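Local coordinates for protein aldo-keto Reductase, OXIDOREDUCTASE (PDB 5T79) that binds NADPH and, as a TIM-barrel aldo-keto reductase, probably reduces aldehydes such as 3-hydroxybutanal, giving 1,3-butanediol, at residues 2-7 against 86-91; 148-153 against 176-181; 271-276 against 318-323. All coordinates share one frame; numbering follows the deposited sequence. Where two conformers were deposited one is given.

Interaction 1: 2-7 against 86-91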
loop_
_atom_site.group_PDB
_atom_site.type_symbol
_atom_site.label_atom_id
_atom_site.label_comp_id
_atom_site.label_asym_id
_atom_site.label_seq_id
_atom_site.Cartn_x
_atom_site.Cartn_y
_atom_site.Cartn_z
ATOM N N ILE A 2 3.941 -19.918 -20.686
ATOM C CA ILE A 2 2.908 -18.894 -20.785
ATOM C C ILE A 2 2.079 -18.899 -19.510
ATOM O O ILE A 2 1.513 -19.910 -19.126
ATOM C CB ILE A 2 1.979 -19.110 -21.987
ATOM C CG1 ILE A 2 2.774 -19.160 -23.287
ATOM C CG2 ILE A 2 0.950 -18.002 -22.070
ATOM C CD1 ILE A 2 3.321 -17.824 -23.724
ATOM N N TYR A 3 2.011 -17.750 -18.865
ATOM C CA TYR A 3 1.276 -17.628 -17.626
ATOM C C TYR A 3 -0.227 -17.717 -17.791
ATOM O O TYR A 3 -0.808 -17.051 -18.623
ATOM C CB TYR A 3 1.648 -16.311 -16.931
ATOM C CG TYR A 3 0.834 -15.976 -15.702
ATOM C CD1 TYR A 3 0.787 -16.831 -14.630
ATOM C CD2 TYR A 3 0.118 -14.797 -15.621
ATOM C CE1 TYR A 3 0.043 -16.529 -13.513
ATOM C CE2 TYR A 3 -0.627 -14.487 -14.501
ATOM C CZ TYR A 3 -0.653 -15.353 -13.446
ATOM O OH TYR A 3 -1.388 -15.071 -12.334
ATOM N N GLN A 4 -0.844 -18.551 -16.971
ATOM C CA GLN A 4 -2.296 -18.674 -16.961
ATOM C C GLN A 4 -2.760 -18.449 -15.515
ATOM O O GLN A 4 -2.442 -19.253 -14.639
ATOM C CB GLN A 4 -2.772 -20.026 -17.529
ATOM C CG GLN A 4 -4.275 -20.045 -17.832
ATOM C CD GLN A 4 -4.701 -19.125 -18.966
ATOM O OE1 GLN A 4 -3.977 -18.911 -19.953
ATOM N NE2 GLN A 4 -5.903 -18.573 -18.856
ATOM N N PRO A 5 -3.457 -17.340 -15.224
ATOM C CA PRO A 5 -3.915 -17.105 -13.847
ATOM C C PRO A 5 -4.777 -18.252 -13.345
ATOM O O PRO A 5 -5.522 -18.858 -14.122
ATOM C CB PRO A 5 -4.732 -15.812 -13.952
ATOM C CG PRO A 5 -4.288 -15.176 -15.199
ATOM C CD PRO A 5 -3.936 -16.283 -16.128
ATOM N N ASP A 6 -4.630 -18.566 -12.064
ATOM C CA ASP A 6 -5.392 -19.600 -11.374
ATOM C C ASP A 6 -6.881 -19.283 -11.516
ATOM O O ASP A 6 -7.295 -18.160 -11.236
ATOM C CB ASP A 6 -4.957 -19.640 -9.901
ATOM C CG ASP A 6 -5.295 -20.903 -9.153
ATOM O OD1 ASP A 6 -6.496 -21.253 -9.085
ATOM O OD2 ASP A 6 -4.374 -21.495 -8.558
ATOM N N GLU A 7 -7.673 -20.253 -11.980
ATOM C CA GLU A 7 -9.108 -20.067 -12.222
ATOM C C GLU A 7 -9.913 -19.832 -10.909
ATOM O O GLU A 7 -11.001 -19.253 -10.959
ATOM C CB GLU A 7 -9.688 -21.253 -13.025
ATOM C CG GLU A 7 -9.507 -22.620 -12.377
ATOM C CD GLU A 7 -10.084 -23.821 -13.108
ATOM O OE1 GLU A 7 -11.028 -23.650 -13.914
ATOM O OE2 GLU A 7 -9.610 -24.948 -12.835
ATOM N N LEU A 86 -1.124 -8.770 -19.770
ATOM C CA LEU A 86 -1.918 -7.922 -20.674
ATOM C C LEU A 86 -3.387 -8.359 -20.823
ATOM O O LEU A 86 -4.238 -7.474 -20.715
ATOM C CB LEU A 86 -1.294 -7.786 -22.065
ATOM C CG LEU A 86 -0.131 -6.811 -22.219
ATOM C CD1 LEU A 86 0.093 -6.505 -23.674
ATOM C CD2 LEU A 86 -0.365 -5.502 -21.456
ATOM N N PRO A 87 -3.744 -9.663 -21.000
ATOM C CA PRO A 87 -5.180 -10.017 -21.123
ATOM C C PRO A 87 -5.984 -9.749 -19.838
ATOM O O PRO A 87 -7.201 -9.703 -19.904
ATOM C CB PRO A 87 -5.149 -11.521 -21.419
ATOM C CG PRO A 87 -3.786 -11.748 -22.037
ATOM C CD PRO A 87 -2.913 -10.878 -21.188
ATOM N N TRP A 88 -5.310 -9.576 -18.687
ATOM C CA TRP A 88 -5.997 -9.355 -17.416
ATOM C C TRP A 88 -5.711 -7.954 -16.835
ATOM O O TRP A 88 -6.022 -7.734 -15.664
ATOM C CB TRP A 88 -5.619 -10.472 -16.399
ATOM C CG TRP A 88 -5.949 -11.845 -16.919
ATOM C CD1 TRP A 88 -7.178 -12.443 -16.947
ATOM C CD2 TRP A 88 -5.069 -12.702 -17.658
ATOM N NE1 TRP A 88 -7.105 -13.651 -17.614
ATOM C CE2 TRP A 88 -5.823 -13.826 -18.073
ATOM C CE3 TRP A 88 -3.703 -12.638 -17.996
ATOM C CZ2 TRP A 88 -5.265 -14.861 -18.832
ATOM C CZ3 TRP A 88 -3.150 -13.670 -18.739
ATOM C CH2 TRP A 88 -3.930 -14.752 -19.171
ATOM N N ARG A 89 -5.227 -6.977 -17.656
ATOM C CA ARG A 89 -4.968 -5.615 -17.117
ATOM C C ARG A 89 -6.255 -4.998 -16.542
ATOM O O ARG A 89 -6.182 -4.289 -15.548
ATOM C CB ARG A 89 -4.350 -4.666 -18.176
ATOM C CG ARG A 89 -3.888 -3.285 -17.621
ATOM C CD ARG A 89 -4.964 -2.179 -17.742
ATOM N NE ARG A 89 -4.592 -0.903 -17.094
ATOM C CZ ARG A 89 -4.744 -0.638 -15.795
ATOM N NH1 ARG A 89 -5.218 -1.564 -14.969
ATOM N NH2 ARG A 89 -4.364 0.535 -15.301
ATOM N N ASP A 90 -7.424 -5.284 -17.146
ATOM C CA ASP A 90 -8.674 -4.679 -16.661
ATOM C C ASP A 90 -9.192 -5.373 -15.372
ATOM O O ASP A 90 -10.164 -4.910 -14.770
ATOM C CB ASP A 90 -9.727 -4.639 -17.779
ATOM C CG ASP A 90 -9.315 -3.715 -18.940
ATOM O OD1 ASP A 90 -8.443 -2.853 -18.733
ATOM O OD2 ASP A 90 -9.911 -3.828 -20.031
ATOM N N GLU A 91 -8.471 -6.417 -14.902
ATOM C CA GLU A 91 -8.748 -7.081 -13.622
ATOM C C GLU A 91 -7.804 -6.547 -12.514
ATOM O O GLU A 91 -7.885 -6.996 -11.374
ATOM C CB GLU A 91 -8.567 -8.609 -13.779
ATOM C CG GLU A 91 -9.736 -9.216 -14.552
ATOM C CD GLU A 91 -9.679 -10.709 -14.809
ATOM O OE1 GLU A 91 -9.324 -11.471 -13.883
ATOM O OE2 GLU A 91 -10.025 -11.125 -15.933
#
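Y3 and W88 touch only lightly, but Y3 helps fix the chain that meets the indole: its OH and the backbone N of D6 both bond to OD1 of D54, on helix 42-54. Between these two grips lies P5, whose CG-CD edge points down onto one face of W88. P5 CG stands 3.5 Å above the indole plane, over its centre, and P5 CD lies 3.5 Å from the centroid of the W88 six-membered ring, 18° off the normal, a CH-pi contact. The closest atoms are P5 CD and W88 CZ2, 3.3 Å apart. W88 extends toward P5 with CG opposite its own carbonyl carbon (chi1 -58°), and P87 CB covers the other face, 3.8 Å above the plane of the W88 ring and toward its rim. The indole is thus sandwiched between two prolines. Q4 adds its amide at the benzo end, NE2 3.8 Å from W88 CZ2 with the amide nearly perpendicular to the indole, while Y3 O lies 3.9 Å from W88 CH2. W88 lies in the loop leading from helix 72-85 into strand 93-98 of the barrel, so the N-terminal segment is pressed against the barrel's outside. The proline CD carries hydrogens next to the ring nitrogen, probably slightly positive, and the electron-rich indole face suits them; contact between the segments rests on such CH-pi and van der Waals packing.

Interaction 2: 148-153 against 176-181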
loop_
_atom_site.group_PDB
_atom_site.type_symbol
_atom_site.label_atom_id
_atom_site.label_comp_id
_atom_site.label_asym_id
_atom_site.label_seq_id
_atom_site.Cartn_x
_atom_site.Cartn_y
_atom_site.Cartn_z
ATOM N N GLU A 148 -2.987 23.836 -5.615
ATOM C CA GLU A 148 -2.262 23.554 -6.857
ATOM C C GLU A 148 -2.045 22.052 -7.018
ATOM O O GLU A 148 -2.247 21.498 -8.115
ATOM C CB GLU A 148 -0.900 24.292 -6.912
ATOM C CG GLU A 148 -0.075 23.907 -8.146
ATOM C CD GLU A 148 1.266 24.599 -8.279
ATOM O OE1 GLU A 148 1.338 25.815 -8.007
ATOM O OE2 GLU A 148 2.228 23.950 -8.733
ATOM N N THR A 149 -1.612 21.393 -5.930
ATOM C CA THR A 149 -1.357 19.950 -5.962
ATOM C C THR A 149 -2.643 19.177 -6.271
ATOM O O THR A 149 -2.630 18.245 -7.071
ATOM C CB THR A 149 -0.762 19.464 -4.630
ATOM O OG1 THR A 149 0.380 20.275 -4.303
ATOM C CG2 THR A 149 -0.312 18.003 -4.727
ATOM N N MET A 150 -3.743 19.570 -5.627
ATOM C CA MET A 150 -5.023 18.892 -5.803
ATOM C C MET A 150 -5.596 19.134 -7.188
ATOM O O MET A 150 -6.197 18.212 -7.768
ATOM C CB MET A 150 -6.022 19.310 -4.716
ATOM C CG MET A 150 -5.610 18.876 -3.309
ATOM S SD MET A 150 -5.366 17.095 -2.995
ATOM C CE MET A 150 -3.599 16.998 -3.028
ATOM N N LYS A 151 -5.426 20.358 -7.716
ATOM C CA LYS A 151 -5.856 20.692 -9.074
ATOM C C LYS A 151 -5.049 19.855 -10.120
ATOM O O LYS A 151 -5.618 19.488 -11.156
ATOM C CB LYS A 151 -5.699 22.188 -9.339
ATOM C CG LYS A 151 -6.351 22.632 -10.648
ATOM C CD LYS A 151 -6.667 24.107 -10.657
ATOM C CE LYS A 151 -7.962 24.450 -9.964
ATOM N NZ LYS A 151 -8.022 25.902 -9.664
ATOM N N ALA A 152 -3.745 19.560 -9.843
ATOM C CA ALA A 152 -2.929 18.694 -10.727
ATOM C C ALA A 152 -3.511 17.266 -10.724
ATOM O O ALA A 152 -3.625 16.662 -11.785
ATOM C CB ALA A 152 -1.470 18.677 -10.293
ATOM N N LEU A 153 -3.951 16.758 -9.547
ATOM C CA LEU A 153 -4.602 15.434 -9.456
ATOM C C LEU A 153 -5.923 15.431 -10.246
ATOM O O LEU A 153 -6.163 14.518 -11.036
ATOM C CB LEU A 153 -4.862 15.040 -7.981
ATOM C CG LEU A 153 -3.599 14.827 -7.109
ATOM C CD1 LEU A 153 -4.009 14.432 -5.690
ATOM C CD2 LEU A 153 -2.669 13.713 -7.708
ATOM N N ARG A 176 -8.102 16.269 5.795
ATOM C CA ARG A 176 -9.422 16.900 5.725
ATOM C C ARG A 176 -9.444 17.976 4.623
ATOM O O ARG A 176 -10.339 17.971 3.776
ATOM C CB ARG A 176 -9.816 17.521 7.083
ATOM C CG ARG A 176 -11.233 18.082 7.090
ATOM C CD ARG A 176 -11.612 18.761 8.403
ATOM N NE ARG A 176 -11.584 17.849 9.557
ATOM C CZ ARG A 176 -12.581 17.044 9.917
ATOM N NH1 ARG A 176 -13.700 16.997 9.204
ATOM N NH2 ARG A 176 -12.453 16.256 10.975
ATOM N N GLN A 177 -8.456 18.888 4.641
ATOM C CA GLN A 177 -8.367 19.998 3.672
ATOM C C GLN A 177 -8.278 19.482 2.243
ATOM O O GLN A 177 -8.994 19.984 1.373
ATOM C CB GLN A 177 -7.146 20.870 3.951
ATOM C CG GLN A 177 -7.148 21.634 5.259
ATOM C CD GLN A 177 -5.791 22.278 5.415
ATOM O OE1 GLN A 177 -5.264 22.884 4.477
ATOM N NE2 GLN A 177 -5.144 22.063 6.556
ATOM N N ALA A 178 -7.417 18.452 2.011
ATOM C CA ALA A 178 -7.203 17.843 0.695
ATOM C C ALA A 178 -8.482 17.173 0.179
ATOM O O ALA A 178 -8.860 17.366 -0.983
ATOM C CB ALA A 178 -6.067 16.836 0.769
ATOM N N ILE A 179 -9.164 16.406 1.056
ATOM C CA ILE A 179 -10.412 15.710 0.700
ATOM C C ILE A 179 -11.490 16.745 0.312
ATOM O O ILE A 179 -12.184 16.577 -0.700
ATOM C CB ILE A 179 -10.862 14.782 1.862
ATOM C CG1 ILE A 179 -9.914 13.554 1.937
ATOM C CG2 ILE A 179 -12.342 14.339 1.711
ATOM C CD1 ILE A 179 -9.989 12.771 3.349
ATOM N N ASP A 180 -11.629 17.817 1.119
ATOM C CA ASP A 180 -12.647 18.837 0.832
ATOM C C ASP A 180 -12.362 19.586 -0.490
ATOM O O ASP A 180 -13.302 19.887 -1.223
ATOM C CB ASP A 180 -12.754 19.821 2.000
ATOM C CG ASP A 180 -13.389 19.231 3.264
ATOM O OD1 ASP A 180 -13.998 18.140 3.177
ATOM O OD2 ASP A 180 -13.304 19.874 4.321
ATOM N N ILE A 181 -11.082 19.871 -0.792
ATOM C CA ILE A 181 -10.684 20.550 -2.037
ATOM C C ILE A 181 -11.027 19.656 -3.239
ATOM O O ILE A 181 -11.633 20.138 -4.194
ATOM C CB ILE A 181 -9.186 20.982 -2.032
ATOM C CG1 ILE A 181 -8.963 22.177 -1.058
ATOM C CG2 ILE A 181 -8.702 21.362 -3.449
ATOM C CD1 ILE A 181 -7.482 22.395 -0.659
#
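M150 and I181 meet through purely apolar contact, and M150 also closes against A178; van der Waals packing is the whole of the link between these two helix segments. In the first pair, I181 presents its CG2 branch, which approaches M150 CB to 3.6 Å and M150 CG to 4.0 Å. The two side chains cross at about a right angle, and the isoleucine methyl abuts the root of the methionine. CG2 is placed there because it lies opposite the I181 backbone N, leaving CG1 opposite the carbonyl carbon (chi1 -72°).

The second pair is a sulfur-methyl contact. The bend of the M150 chain at chi2 (-59°) brings SD to 3.8 Å from A178 CB. The same sulfur is 4.0 Å from A178 O. The small alanine lets the helices come close here: the CA atoms of M150 and A178 are 6.9 Å apart.

Polar bonds serve other neighbours. T149 OG1 bonds to G111 O, E148 OE2 takes the backbone N of R113 at the start of helix 113-127, and D180 OD1 forms a salt bridge with K214.

Helices 146-158 and 172-185 are successive outer helices of the TIM barrel, linked through strand 162-168. L146 extends the seam along A178 and I181, and Y170, in the loop after that strand, touches M150. Helix 113-127 packs on T149, A152 and L153, while helix 207-214 receives I179, continuing the ring of helices around the parallel strands.

Interaction 3: 271-276 against 318-323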
loop_
_atom_site.group_PDB
_atom_site.type_symbol
_atom_site.label_atom_id
_atom_site.label_comp_id
_atom_site.label_asym_id
_atom_site.label_seq_id
_atom_site.Cartn_x
_atom_site.Cartn_y
_atom_site.Cartn_z
ATOM N N ALA A 271 1.219 -17.493 18.662
ATOM C CA ALA A 271 1.329 -18.949 18.840
ATOM C C ALA A 271 0.082 -19.538 19.505
ATOM O O ALA A 271 -0.400 -20.579 19.062
ATOM C CB ALA A 271 2.556 -19.291 19.664
ATOM N N ARG A 272 -0.457 -18.861 20.544
ATOM C CA ARG A 272 -1.671 -19.314 21.254
ATOM C C ARG A 272 -2.872 -19.280 20.320
ATOM O O ARG A 272 -3.799 -20.079 20.473
ATOM C CB ARG A 272 -1.951 -18.452 22.498
ATOM C CG ARG A 272 -1.035 -18.755 23.685
ATOM C CD ARG A 272 -1.473 -18.045 24.964
ATOM N NE ARG A 272 -1.234 -16.597 24.929
ATOM C CZ ARG A 272 -0.068 -16.020 25.207
ATOM N NH1 ARG A 272 0.990 -16.759 25.513
ATOM N NH2 ARG A 272 0.052 -14.704 25.165
ATOM N N ARG A 273 -2.844 -18.369 19.333
ATOM C CA ARG A 273 -3.899 -18.231 18.335
ATOM C C ARG A 273 -3.720 -19.226 17.159
ATOM O O ARG A 273 -4.610 -19.347 16.326
ATOM C CB ARG A 273 -3.932 -16.789 17.813
ATOM C CG ARG A 273 -4.399 -15.762 18.856
ATOM C CD ARG A 273 -4.264 -14.325 18.350
ATOM N NE ARG A 273 -4.839 -14.133 17.011
ATOM C CZ ARG A 273 -6.116 -13.852 16.768
ATOM N NH1 ARG A 273 -6.982 -13.735 17.771
ATOM N NH2 ARG A 273 -6.540 -13.700 15.521
ATOM N N GLY A 274 -2.597 -19.936 17.116
ATOM C CA GLY A 274 -2.300 -20.891 16.049
ATOM C C GLY A 274 -1.884 -20.237 14.749
ATOM O O GLY A 274 -2.211 -20.728 13.667
ATOM N N GLN A 275 -1.158 -19.111 14.822
ATOM C CA GLN A 275 -0.717 -18.449 13.592
ATOM C C GLN A 275 0.652 -17.809 13.805
ATOM O O GLN A 275 1.141 -17.733 14.945
ATOM C CB GLN A 275 -1.769 -17.424 13.100
ATOM C CG GLN A 275 -1.952 -16.192 13.999
ATOM C CD GLN A 275 -3.119 -15.296 13.646
ATOM O OE1 GLN A 275 -3.550 -14.480 14.463
ATOM N NE2 GLN A 275 -3.640 -15.377 12.417
ATOM N N LYS A 276 1.286 -17.395 12.701
ATOM C CA LYS A 276 2.574 -16.712 12.733
ATOM C C LYS A 276 2.365 -15.294 13.228
ATOM O O LYS A 276 1.255 -14.755 13.095
ATOM C CB LYS A 276 3.213 -16.686 11.333
ATOM C CG LYS A 276 3.550 -18.062 10.770
ATOM C CD LYS A 276 4.045 -17.944 9.336
ATOM C CE LYS A 276 4.743 -19.194 8.864
ATOM N NZ LYS A 276 5.677 -18.900 7.742
ATOM N N ALA A 318 -12.078 -8.694 23.113
ATOM C CA ALA A 318 -11.769 -7.540 23.959
ATOM C C ALA A 318 -10.500 -7.836 24.773
ATOM O O ALA A 318 -9.570 -7.023 24.772
ATOM C CB ALA A 318 -12.945 -7.235 24.884
ATOM N N ALA A 319 -10.437 -9.055 25.375
ATOM C CA ALA A 319 -9.317 -9.558 26.177
ATOM C C ALA A 319 -8.010 -9.590 25.364
ATOM O O ALA A 319 -6.985 -9.113 25.849
ATOM C CB ALA A 319 -9.640 -10.948 26.718
ATOM N N GLU A 320 -8.052 -10.096 24.120
ATOM C CA GLU A 320 -6.862 -10.152 23.254
ATOM C C GLU A 320 -6.338 -8.754 22.913
ATOM O O GLU A 320 -5.127 -8.539 22.932
ATOM C CB GLU A 320 -7.137 -10.934 21.970
ATOM C CG GLU A 320 -7.214 -12.431 22.195
ATOM C CD GLU A 320 -7.584 -13.244 20.972
ATOM O OE1 GLU A 320 -8.589 -12.904 20.308
ATOM O OE2 GLU A 320 -6.874 -14.233 20.681
ATOM N N CYS A 321 -7.235 -7.799 22.628
ATOM C CA CYS A 321 -6.829 -6.423 22.319
ATOM C C CYS A 321 -6.196 -5.751 23.554
ATOM O O CYS A 321 -5.209 -5.027 23.410
ATOM C CB CYS A 321 -8.005 -5.624 21.777
ATOM S SG CYS A 321 -8.564 -6.179 20.148
ATOM N N ALA A 322 -6.710 -6.059 24.762
ATOM C CA ALA A 322 -6.164 -5.568 26.031
ATOM C C ALA A 322 -4.774 -6.180 26.270
ATOM O O ALA A 322 -3.858 -5.476 26.692
ATOM C CB ALA A 322 -7.106 -5.907 27.176
ATOM N N GLU A 323 -4.612 -7.479 25.948
ATOM C CA GLU A 323 -3.350 -8.221 26.061
ATOM C C GLU A 323 -2.259 -7.570 25.196
ATOM O O GLU A 323 -1.129 -7.392 25.655
ATOM C CB GLU A 323 -3.564 -9.673 25.626
ATOM C CG GLU A 323 -2.669 -10.667 26.333
ATOM C CD GLU A 323 -2.854 -12.115 25.937
ATOM O OE1 GLU A 323 -3.998 -12.526 25.628
ATOM O OE2 GLU A 323 -1.846 -12.853 25.978
HETATM O O HOH W 1 -3.816 -15.112 24.718
#
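R272 with E323 and R273 with E320 form a surface contact of two salt bridges, joining the C-terminal end of helix 257-272 to the first turns of helix 318-329. In the outer pair, R272 NH2 lies 2.8 Å from E323 OE2, meeting the oxygen nearly end-on. The guanidinium and carboxylate planes are nearly parallel, 16° apart, but offset: OE2 is displaced from the guanidinium plane and the hydrogen bond is markedly bent. A water completes the pairing: it accepts from R272 NE at 3.0 Å and donates to E323 OE1 at 2.7 Å, so each carboxylate oxygen of E323 has a partner. The kink of the R272 chain at chi3 (-72°) turns both NE and NH2 toward the glutamate, which arrives from the opposite direction on an extended chain.

Between the arginines and K276 the chain leaves its helix through a Schellman motif, in which G274, with positive phi, sends its N back to A271 O at 3.0 Å. K276 then takes the N-cap position of helix 277-285. This sharp turn brings Q275 beside R273, which grips Q275 OE1 side-on with two nitrogens, NE at 2.9 Å and NH2 at 3.3 Å. With that edge taken, R273 offers NH1 to E320 OE2, 3.0 Å away and close to the guanidinium plane, by a fairly straight bond. The carboxylate is turned 49° from the guanidinium, and NH1 comes to E320 OE2 from above the carboxylate plane. R273 NH1 also bonds to R315 O, and F316 makes a cation-pi contact with the same side chain. E320 OE1, for its part, accepts the backbone N of S317, just ahead of helix 318-329.

In the fold
The three contacts are spread around the outside of one TIM barrel and do not touch. Centres of interactions 1 and 2 are about 35 Å apart, those of 1 and 3 about 37 Å, and those of 2 and 3 about 40 Å. Interaction 2 lies nearest the cofactor and zinc-binding residues: the M150 side chain is about 10 Å from those of H155, a zinc ligand in the protein though without metal here, and S168, which binds NADPH, and about 14 Å from the bound cofactor. Interactions 1 and 3 lie away from these sites, yet the 271-276 segment has an indirect tie, since K276 forms a salt bridge with the NADPH-binding D306.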